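Local coordinates for protein putative marr-family transcriptional repressor (Streptomyces coelicolor, PDB 3ZPL) that binds DNA through a winged-helix motif and probably acts as a transcriptional regulator of the MarR family, at residues G100-E105 / Q114-T119. Numbering follows the deposited sequence.
With nucleotides of chain C.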
loop_
_atom_site.group_PDB
_atom_site.type_symbol
_atom_site.label_atom_id
_atom_site.label_comp_id
_atom_site.label_asym_id
_atom_site.label_seq_id
_atom_site.Cartn_x
_atom_site.Cartn_y
_atom_site.Cartn_z
ATOM N N GLY A 100 -12.414 -10.788 20.070
ATOM C CA GLY A 100 -13.838 -11.112 20.095
ATOM C C GLY A 100 -14.677 -10.628 18.931
ATOM O O GLY A 100 -15.896 -10.788 18.949
ATOM N N TRP A 101 -14.052 -10.056 17.901
ATOM C CA TRP A 101 -14.816 -9.537 16.776
ATOM C C TRP A 101 -15.119 -10.651 15.743
ATOM O O TRP A 101 -15.942 -10.468 14.834
ATOM C CB TRP A 101 -14.089 -8.372 16.083
ATOM C CG TRP A 101 -13.382 -7.293 16.811
ATOM C CD1 TRP A 101 -12.095 -6.934 16.571
ATOM C CD2 TRP A 101 -13.877 -6.374 17.786
ATOM N NE1 TRP A 101 -11.725 -5.888 17.362
ATOM C CE2 TRP A 101 -12.800 -5.512 18.116
ATOM C CE3 TRP A 101 -15.108 -6.203 18.438
ATOM C CZ2 TRP A 101 -12.913 -4.495 19.058
ATOM C CZ3 TRP A 101 -15.220 -5.177 19.387
ATOM C CH2 TRP A 101 -14.124 -4.335 19.680
ATOM N N VAL A 102 -14.460 -11.795 15.878
ATOM C CA VAL A 102 -14.610 -12.911 14.940
ATOM C C VAL A 102 -14.581 -14.248 15.693
ATOM O O VAL A 102 -13.994 -14.349 16.761
ATOM C CB VAL A 102 -13.484 -12.876 13.878
ATOM C CG1 VAL A 102 -13.350 -14.188 13.123
ATOM C CG2 VAL A 102 -13.742 -11.767 12.878
ATOM N N ARG A 103 -15.233 -15.266 15.142
ATOM C CA ARG A 103 -15.141 -16.637 15.677
ATOM C C ARG A 103 -15.079 -17.601 14.503
ATOM O O ARG A 103 -15.410 -17.231 13.373
ATOM C CB ARG A 103 -16.339 -16.963 16.580
ATOM C CG ARG A 103 -17.685 -16.951 15.860
ATOM C CD ARG A 103 -18.843 -17.221 16.798
ATOM N NE ARG A 103 -20.117 -17.263 16.070
ATOM C CZ ARG A 103 -20.666 -18.350 15.521
ATOM N NH1 ARG A 103 -20.079 -19.541 15.596
ATOM N NH2 ARG A 103 -21.824 -18.249 14.881
ATOM N N ARG A 104 -14.634 -18.819 14.771
ATOM C CA ARG A 104 -14.458 -19.830 13.743
ATOM C C ARG A 104 -15.373 -21.026 13.948
ATOM O O ARG A 104 -15.667 -21.402 15.075
ATOM C CB ARG A 104 -13.018 -20.330 13.752
ATOM C CG ARG A 104 -12.001 -19.353 13.164
ATOM C CD ARG A 104 -10.703 -19.344 13.988
ATOM N NE ARG A 104 -9.504 -19.238 13.168
ATOM C CZ ARG A 104 -8.264 -19.277 13.645
ATOM N NH1 ARG A 104 -8.054 -19.410 14.953
ATOM N NH2 ARG A 104 -7.224 -19.161 12.813
ATOM N N GLU A 105 -15.780 -21.638 12.839
ATOM C CA GLU A 105 -16.484 -22.910 12.855
ATOM C C GLU A 105 -15.899 -23.834 11.798
ATOM O O GLU A 105 -15.286 -23.379 10.821
ATOM C CB GLU A 105 -17.973 -22.701 12.577
ATOM C CG GLU A 105 -18.823 -22.528 13.807
ATOM C CD GLU A 105 -20.310 -22.438 13.494
ATOM O OE1 GLU A 105 -20.701 -22.526 12.311
ATOM O OE2 GLU A 105 -21.106 -22.278 14.455
ATOM N N GLN A 114 -12.573 -24.158 7.203
ATOM C CA GLN A 114 -12.917 -23.382 8.370
ATOM C C GLN A 114 -13.666 -22.132 7.943
ATOM O O GLN A 114 -13.353 -21.521 6.909
ATOM C CB GLN A 114 -11.637 -23.045 9.096
ATOM C CG GLN A 114 -11.790 -22.763 10.573
ATOM C CD GLN A 114 -11.174 -23.780 11.495
ATOM O OE1 GLN A 114 -11.818 -24.341 12.379
ATOM N NE2 GLN A 114 -9.879 -23.940 11.348
ATOM N N PHE A 115 -14.693 -21.778 8.705
ATOM C CA PHE A 115 -15.436 -20.550 8.457
ATOM C C PHE A 115 -14.938 -19.475 9.401
ATOM O O PHE A 115 -14.608 -19.760 10.546
ATOM C CB PHE A 115 -16.942 -20.755 8.675
ATOM C CG PHE A 115 -17.663 -21.319 7.484
ATOM C CD1 PHE A 115 -17.932 -20.520 6.373
ATOM C CD2 PHE A 115 -18.111 -22.628 7.486
ATOM C CE1 PHE A 115 -18.623 -21.028 5.283
ATOM C CE2 PHE A 115 -18.801 -23.145 6.400
ATOM C CZ PHE A 115 -19.056 -22.348 5.294
ATOM N N ALA A 116 -14.874 -18.245 8.895
ATOM C CA ALA A 116 -14.667 -17.057 9.721
ATOM C C ALA A 116 -16.014 -16.341 9.812
ATOM O O ALA A 116 -16.591 -15.973 8.803
ATOM C CB ALA A 116 -13.627 -16.151 9.090
ATOM N N ILE A 117 -16.518 -16.199 11.025
ATOM C CA ILE A 117 -17.829 -15.634 11.259
ATOM C C ILE A 117 -17.670 -14.371 12.090
ATOM O O ILE A 117 -16.929 -14.364 13.087
ATOM C CB ILE A 117 -18.723 -16.609 12.045
ATOM C CG1 ILE A 117 -18.806 -17.962 11.322
ATOM C CG2 ILE A 117 -20.106 -15.998 12.245
ATOM C CD1 ILE A 117 -19.337 -19.092 12.166
ATOM N N LEU A 118 -18.343 -13.306 11.665
ATOM C CA LEU A 118 -18.343 -12.042 12.390
ATOM C C LEU A 118 -19.272 -12.117 13.592
ATOM O O LEU A 118 -20.451 -12.400 13.429
ATOM C CB LEU A 118 -18.814 -10.931 11.452
ATOM C CG LEU A 118 -18.994 -9.501 11.996
ATOM C CD1 LEU A 118 -17.678 -8.960 12.529
ATOM C CD2 LEU A 118 -19.537 -8.603 10.891
ATOM N N THR A 119 -18.749 -11.871 14.790
ATOM C CA THR A 119 -19.569 -11.865 16.001
ATOM C C THR A 119 -20.497 -10.663 16.045
ATOM O O THR A 119 -20.323 -9.726 15.291
ATOM C CB THR A 119 -18.698 -11.772 17.261
ATOM O OG1 THR A 119 -17.944 -10.560 17.219
ATOM C CG2 THR A 119 -17.765 -12.973 17.359
ATOM P P DA C 5 -10.403 -23.197 4.255
ATOM O OP1 DA C 5 -11.635 -23.225 5.077
ATOM O OP2 DA C 5 -10.263 -22.210 3.155
ATOM O "O5'" DA C 5 -9.176 -23.125 5.263
ATOM C "C5'" DA C 5 -9.120 -24.072 6.333
ATOM C "C4'" DA C 5 -7.767 -24.052 7.004
ATOM O "O4'" DA C 5 -6.717 -24.429 6.095
ATOM C "C3'" DA C 5 -7.295 -22.718 7.585
ATOM O "O3'" DA C 5 -7.721 -22.590 8.943
ATOM C "C2'" DA C 5 -5.776 -22.788 7.430
ATOM C "C1'" DA C 5 -5.543 -24.169 6.824
ATOM N N9 DA C 5 -4.399 -24.293 5.926
ATOM C C8 DA C 5 -4.251 -23.803 4.653
ATOM N N7 DA C 5 -3.075 -24.045 4.128
ATOM C C5 DA C 5 -2.403 -24.743 5.121
ATOM C C6 DA C 5 -1.102 -25.269 5.192
ATOM N N6 DA C 5 -0.217 -25.189 4.198
ATOM N N1 DA C 5 -0.737 -25.896 6.333
ATOM C C2 DA C 5 -1.622 -25.966 7.334
ATOM N N3 DA C 5 -2.872 -25.503 7.389
ATOM C C4 DA C 5 -3.205 -24.896 6.237
ATOM P P DT C 6 -7.164 -21.385 9.876
ATOM O OP1 DT C 6 -8.128 -21.166 10.983
ATOM O OP2 DT C 6 -6.803 -20.242 9.008
ATOM O "O5'" DT C 6 -5.823 -21.999 10.474
ATOM C "C5'" DT C 6 -5.853 -23.220 11.210
ATOM C "C4'" DT C 6 -4.451 -23.598 11.626
ATOM O "O4'" DT C 6 -3.605 -23.790 10.470
ATOM C "C3'" DT C 6 -3.752 -22.560 12.504
ATOM O "O3'" DT C 6 -3.460 -23.196 13.750
ATOM C "C2'" DT C 6 -2.535 -22.139 11.695
ATOM C "C1'" DT C 6 -2.310 -23.320 10.766
ATOM N N1 DT C 6 -1.652 -22.993 9.485
ATOM C C2 DT C 6 -0.380 -23.463 9.242
ATOM O O2 DT C 6 0.238 -24.159 10.033
ATOM N N3 DT C 6 0.144 -23.096 8.026
ATOM C C4 DT C 6 -0.463 -22.316 7.058
ATOM O O4 DT C 6 0.137 -22.051 6.023
ATOM C C5 DT C 6 -1.788 -21.844 7.388
ATOM C C7 DT C 6 -2.524 -20.992 6.403
ATOM C C6 DT C 6 -2.309 -22.207 8.566
#
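CD1 of I117 lies over one face of the R103 guanidinium, 3.4 Å above its plane and offset toward the rim, while E105 OE2 meets NH1 at the edge, in plane, in a 3.1 Å salt bridge that reaches OE2 from above the carboxylate plane. The aliphatic tip of isoleucine suits the flat cation, and CD1 also touches E105 from CB to the carboxylate, one methyl contacting both partners of the ion pair. At the F115 ring edge lies the carbonyl O of E105. The R104 guanidinium is met obliquely by OP1 of DT6 of chain C, 2.9 Å from NH2; NH1 forms a salt bridge with E97. R103 and I117, then E105 and F115, are hydrogen-bonded antiparallel pairs. These strands form the beta hairpin of the winged helix, and strand 72-74 flanks 114-118. R103, E105, F115 and I117 lie on one face of the sheet; V102, R104, A116 and L118 on the other, where V102 and L118 pack on helix 56-66 and compact A116 brings CB 4.5 Å from V102 CG1. At the turn end of the strands, the backbone N of Q114 donates a nearly straight hydrogen bond to OP1 of DA5 of chain C, needing no particular side chain. At the end next to the helices, T119 OG1 donates to G100 O at 2.7 Å and caps helix 120-142 through G122 N. G100 has positive phi (89°), where a side chain would crowd the preceding carbonyl, and ends helix 86-98 in a Schellman motif.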